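Local coordinates for protein multi-copper Oxidase CueO (Ochrobactrum, PDB 6EVG) that oxidises lignin model compounds and lignosulfonate as a laccase-like multi-copper oxidase, probably passing the electrons to dioxygen, at residues 23-28 and 170-175; 62-67 and 145-150. All coordinates share one frame; numbering follows the deposited sequence.

Interaction 1: 23-28 and 170-175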
loop_
_atom_site.group_PDB
_atom_site.type_symbol
_atom_site.label_atom_id
_atom_site.label_comp_id
_atom_site.label_asym_id
_atom_site.label_seq_id
_atom_site.Cartn_x
_atom_site.Cartn_y
_atom_site.Cartn_z
ATOM N N LEU A 23 -10.652 3.154 -17.972
ATOM C CA LEU A 23 -9.989 3.195 -16.661
ATOM C C LEU A 23 -10.179 4.608 -16.061
ATOM O O LEU A 23 -9.710 5.576 -16.612
ATOM C CB LEU A 23 -8.532 2.926 -16.848
ATOM C CG LEU A 23 -7.703 2.939 -15.550
ATOM C CD1 LEU A 23 -7.946 1.722 -14.713
ATOM C CD2 LEU A 23 -6.210 3.151 -15.833
ATOM N N PRO A 24 -10.784 4.701 -14.870
ATOM C CA PRO A 24 -10.846 5.969 -14.149
ATOM C C PRO A 24 -9.487 6.381 -13.627
ATOM O O PRO A 24 -8.699 5.529 -13.255
ATOM C CB PRO A 24 -11.773 5.635 -12.980
ATOM C CG PRO A 24 -12.387 4.400 -13.179
ATOM C CD PRO A 24 -11.532 3.667 -14.153
ATOM N N LEU A 25 -9.253 7.677 -13.598
ATOM C CA LEU A 25 -8.019 8.229 -13.071
ATOM C C LEU A 25 -8.295 8.999 -11.791
ATOM O O LEU A 25 -9.205 9.813 -11.744
ATOM C CB LEU A 25 -7.421 9.189 -14.117
ATOM C CG LEU A 25 -6.677 8.692 -15.282
ATOM C CD1 LEU A 25 -6.498 9.866 -16.204
ATOM C CD2 LEU A 25 -5.313 8.242 -14.745
ATOM N N PRO A 26 -7.554 8.726 -10.740
ATOM C CA PRO A 26 -7.711 9.574 -9.520
ATOM C C PRO A 26 -7.474 11.033 -9.906
ATOM O O PRO A 26 -6.478 11.327 -10.598
ATOM C CB PRO A 26 -6.625 9.034 -8.578
ATOM C CG PRO A 26 -6.451 7.613 -9.030
ATOM C CD PRO A 26 -6.545 7.691 -10.535
ATOM N N PRO A 27 -8.303 11.968 -9.450
ATOM C CA PRO A 27 -8.030 13.343 -9.794
ATOM C C PRO A 27 -6.712 13.818 -9.167
ATOM O O PRO A 27 -6.403 13.481 -8.031
ATOM C CB PRO A 27 -9.229 14.072 -9.184
ATOM C CG PRO A 27 -10.043 13.155 -8.550
ATOM C CD PRO A 27 -9.554 11.777 -8.705
ATOM N N LEU A 28 -5.996 14.651 -9.900
ATOM C CA LEU A 28 -4.730 15.205 -9.405
ATOM C C LEU A 28 -5.029 16.386 -8.503
ATOM O O LEU A 28 -5.732 17.335 -8.932
ATOM C CB LEU A 28 -3.900 15.652 -10.595
ATOM C CG LEU A 28 -2.610 16.358 -10.317
ATOM C CD1 LEU A 28 -1.605 15.480 -9.580
ATOM C CD2 LEU A 28 -1.965 16.901 -11.602
ATOM N N ASP A 170 1.871 8.161 -17.470
ATOM C CA ASP A 170 2.178 7.958 -16.040
ATOM C C ASP A 170 0.809 7.717 -15.395
ATOM O O ASP A 170 0.049 8.668 -15.212
ATOM C CB ASP A 170 2.897 9.173 -15.497
ATOM C CG ASP A 170 3.241 9.072 -14.043
ATOM O OD1 ASP A 170 3.099 7.967 -13.439
ATOM O OD2 ASP A 170 3.738 10.097 -13.473
ATOM N N ILE A 171 0.504 6.445 -15.117
ATOM C CA ILE A 171 -0.824 6.028 -14.786
ATOM C C ILE A 171 -0.809 5.206 -13.494
ATOM O O ILE A 171 -0.098 4.227 -13.398
ATOM C CB ILE A 171 -1.431 5.127 -15.923
ATOM C CG1 ILE A 171 -1.447 5.914 -17.256
ATOM C CG2 ILE A 171 -2.807 4.644 -15.563
ATOM C CD1 ILE A 171 -1.736 5.077 -18.459
ATOM N N PRO A 172 -1.606 5.620 -12.488
ATOM C CA PRO A 172 -1.715 4.819 -11.253
ATOM C C PRO A 172 -2.742 3.711 -11.435
ATOM O O PRO A 172 -3.794 3.921 -12.041
ATOM C CB PRO A 172 -2.193 5.845 -10.217
ATOM C CG PRO A 172 -3.039 6.781 -11.028
ATOM C CD PRO A 172 -2.411 6.845 -12.410
ATOM N N LEU A 173 -2.394 2.537 -10.852
ATOM C CA LEU A 173 -3.276 1.365 -10.876
ATOM C C LEU A 173 -3.429 0.863 -9.449
ATOM O O LEU A 173 -2.479 0.326 -8.862
ATOM C CB LEU A 173 -2.707 0.222 -11.724
ATOM C CG LEU A 173 -2.384 0.579 -13.196
ATOM C CD1 LEU A 173 -1.757 -0.680 -13.870
ATOM C CD2 LEU A 173 -3.592 1.071 -13.969
ATOM N N VAL A 174 -4.635 0.977 -8.912
ATOM C CA VAL A 174 -4.946 0.483 -7.572
ATOM C C VAL A 174 -5.708 -0.835 -7.753
ATOM O O VAL A 174 -6.864 -0.860 -8.219
ATOM C CB VAL A 174 -5.800 1.505 -6.765
ATOM C CG1 VAL A 174 -6.095 0.926 -5.398
ATOM C CG2 VAL A 174 -5.088 2.844 -6.707
ATOM N N LEU A 175 -5.030 -1.916 -7.374
ATOM C CA LEU A 175 -5.554 -3.271 -7.552
ATOM C C LEU A 175 -6.316 -3.683 -6.286
ATOM O O LEU A 175 -5.733 -3.616 -5.180
ATOM C CB LEU A 175 -4.419 -4.256 -7.797
ATOM C CG LEU A 175 -3.394 -3.907 -8.874
ATOM C CD1 LEU A 175 -2.343 -5.000 -9.021
ATOM C CD2 LEU A 175 -4.043 -3.622 -10.243
#

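Interaction 2: 62-67 and 145-150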
loop_
_atom_site.group_PDB
_atom_site.type_symbol
_atom_site.label_atom_id
_atom_site.label_comp_id
_atom_site.label_asym_id
_atom_site.label_seq_id
_atom_site.Cartn_x
_atom_site.Cartn_y
_atom_site.Cartn_z
ATOM N N ALA A 62 -17.150 9.000 -3.471
ATOM C CA ALA A 62 -17.741 7.841 -2.837
ATOM C C ALA A 62 -16.875 6.611 -2.764
ATOM O O ALA A 62 -17.220 5.631 -2.100
ATOM C CB ALA A 62 -19.029 7.484 -3.558
ATOM N N TYR A 63 -15.704 6.635 -3.446
ATOM C CA TYR A 63 -14.825 5.461 -3.481
ATOM C C TYR A 63 -13.416 5.915 -3.885
ATOM O O TYR A 63 -13.291 6.778 -4.766
ATOM C CB TYR A 63 -15.368 4.409 -4.500
ATOM C CG TYR A 63 -14.662 3.087 -4.373
ATOM C CD1 TYR A 63 -15.031 2.157 -3.422
ATOM C CD2 TYR A 63 -13.547 2.750 -5.179
ATOM C CE1 TYR A 63 -14.323 0.996 -3.211
ATOM C CE2 TYR A 63 -12.824 1.580 -4.998
ATOM C CZ TYR A 63 -13.200 0.694 -3.987
ATOM O OH TYR A 63 -12.514 -0.441 -3.752
ATOM N N LEU A 64 -12.393 5.353 -3.257
ATOM C CA LEU A 64 -11.014 5.757 -3.549
ATOM C C LEU A 64 -10.880 7.258 -3.288
ATOM O O LEU A 64 -11.563 7.775 -2.402
ATOM C CB LEU A 64 -10.550 5.234 -4.897
ATOM C CG LEU A 64 -9.945 3.841 -4.858
ATOM C CD1 LEU A 64 -9.695 3.349 -6.259
ATOM C CD2 LEU A 64 -8.666 3.682 -4.108
ATOM N N GLY A 65 -9.976 7.927 -3.971
ATOM C CA GLY A 65 -9.576 9.256 -3.571
ATOM C C GLY A 65 -8.660 9.860 -4.597
ATOM O O GLY A 65 -8.325 9.253 -5.615
ATOM N N PRO A 66 -8.240 11.106 -4.364
ATOM C CA PRO A 66 -7.328 11.789 -5.282
ATOM C C PRO A 66 -5.913 11.212 -5.231
ATOM O O PRO A 66 -5.537 10.526 -4.279
ATOM C CB PRO A 66 -7.322 13.217 -4.770
ATOM C CG PRO A 66 -7.560 13.063 -3.288
ATOM C CD PRO A 66 -8.538 11.921 -3.200
ATOM N N LEU A 67 -5.135 11.600 -6.247
ATOM C CA LEU A 67 -3.661 11.509 -6.191
ATOM C C LEU A 67 -3.155 12.892 -5.826
ATOM O O LEU A 67 -3.323 13.847 -6.587
ATOM C CB LEU A 67 -3.085 10.982 -7.497
ATOM C CG LEU A 67 -1.553 10.752 -7.449
ATOM C CD1 LEU A 67 -1.147 9.566 -8.260
ATOM C CD2 LEU A 67 -0.764 11.979 -7.790
ATOM N N GLY A 145 -13.895 1.612 0.837
ATOM C CA GLY A 145 -13.221 2.282 -0.266
ATOM C C GLY A 145 -12.357 3.466 0.116
ATOM O O GLY A 145 -11.855 4.154 -0.784
ATOM N N ILE A 146 -12.109 3.723 1.412
ATOM C CA ILE A 146 -11.394 4.932 1.777
ATOM C C ILE A 146 -9.893 4.781 1.573
ATOM O O ILE A 146 -9.228 4.019 2.296
ATOM C CB ILE A 146 -11.722 5.303 3.258
ATOM C CG1 ILE A 146 -13.215 5.509 3.464
ATOM C CG2 ILE A 146 -10.931 6.535 3.659
ATOM C CD1 ILE A 146 -13.613 5.433 4.960
ATOM N N ALA A 147 -9.374 5.501 0.593
ATOM C CA ALA A 147 -7.941 5.539 0.307
ATOM C C ALA A 147 -7.683 6.633 -0.680
ATOM O O ALA A 147 -8.563 7.002 -1.448
ATOM C CB ALA A 147 -7.418 4.234 -0.268
ATOM N N GLY A 148 -6.438 7.124 -0.673
ATOM C CA GLY A 148 -5.963 8.014 -1.744
ATOM C C GLY A 148 -4.474 7.755 -1.971
ATOM O O GLY A 148 -3.875 6.961 -1.282
ATOM N N LEU A 149 -3.943 8.451 -2.967
ATOM C CA LEU A 149 -2.561 8.270 -3.403
ATOM C C LEU A 149 -1.771 9.533 -3.127
ATOM O O LEU A 149 -2.329 10.625 -3.110
ATOM C CB LEU A 149 -2.511 7.900 -4.894
ATOM C CG LEU A 149 -3.327 6.696 -5.278
ATOM C CD1 LEU A 149 -3.254 6.457 -6.784
ATOM C CD2 LEU A 149 -2.899 5.440 -4.518
ATOM N N MET A 150 -0.456 9.395 -2.924
ATOM C CA MET A 150 0.383 10.540 -2.563
ATOM C C MET A 150 1.758 10.422 -3.145
ATOM O O MET A 150 2.538 9.593 -2.651
ATOM C CB MET A 150 0.418 10.676 -1.021
ATOM C CG MET A 150 1.178 11.893 -0.550
ATOM S SD MET A 150 0.955 12.226 1.232
ATOM C CE MET A 150 -0.655 12.955 1.278
#

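Interaction 1: 23-28 and 170-175
Pro-26 and Pro-172 meet ring against ring, the two pyrrolidines sliding past each other in opposite directions. Pro-172 CG is the atom that bears on the partner ring, 3.7 Å from Pro-26 CD and slightly farther from Pro-26 CG. The neighbouring ring atom takes a different partner: Pro-172 CD lies 4.0 Å from Leu-25 CD2, a methyl whose side chain crosses the proline at about a right angle. One methyl of Leu-23 makes the other close approaches. Leu-23 points its CB toward the strand; CG stands anti to the backbone N (chi1 180°), and CD2 beyond it touches two branched side chains, 3.7 Å from Ile-171 CG2 and 3.8 Å from Leu-173 CD2. Leu-173 starts out pointing away from 23-28, yet its CD2 still turns back to meet this methyl. The interface is wholly apolar: no hydrogen bond runs directly between the segments. The polar link is supplied by Asn-206, whose ND2 donates to both Pro-24 O and Pro-172 O, while OD1 accepts from Val-174 N; one amide thus ties the loop to the strand, and Tyr-166 OH adds a hydrogen bond to Pro-26 O. Farther out, Leu-149 of strand 148-153 touches both Pro-26 and Pro-172, and Val-205 of strand 202-205 packs on Leu-23 and Leu-173. The irregular N-terminal segment packs against strand 170-178, which is flanked in its sheet by strands 202-205 and 219-226, and leads on into the short strand 28-29 beside strand 67-71.

Interaction 2: 62-67 and 145-150
Tyr-63 lays its ring obliquely against Gly-145, although its CB leaves the backbone in the opposite direction. CG is anti to the backbone N (chi1 -169°), and the ring beyond it comes back to the glycine: CD1 lies 3.6 Å from Gly-145 CA, CE1 closes to 3.4 Å from the same atom, and CZ draws off to 4.0 Å from it. At the tip, OH is hydrogen-bonded to Gln-176 OE1, and the ring also stacks with His-46. A side chain on Gly-145 would run into CD1. An alanine in place of Tyr-63 would probably uncover Gly-145 CA and leave Gln-176 OE1 without this hydroxyl mate. Beside the ring, Leu-64 N donates to Gly-145 O over 2.8 Å, a bent bond (137° at the hydrogen). Farther along, Leu-149 N reaches Pro-66 O almost straight, in the carbonyl plane, at 2.9 Å. Leu-67 and Leu-149 share one sheet face, with Leu-67 CG 3.9 Å from Leu-149 CB. Gly-145 ends helix 138-144 in a Schellman motif; from there the chain runs parallel to 62-67, and the two continue as neighbouring strands 148-153 and 67-71, a parallel pairing found in the Greek-key beta-sandwich of cupredoxin domains.

In the fold
Along the chain the order is 23-28, 62-67, 145-150, 170-175, so interaction 2 is nested within the loop closed by interaction 1. Their centres lie about 10 Å apart, and they touch: Pro-27 O accepts a probable hydrogen bond from Leu-67 N, and Pro-172 CB packs on Leu-149 CD1. Strands 28-29, 67-71 and 148-153 run side by side in parallel, while 170-178, the next strand in the chain, belongs to another sheet. Interaction 2 thus holds strands together inside what is, by family, the first cupredoxin domain, and interaction 1 probably joins the N-terminal segment of that domain to the second.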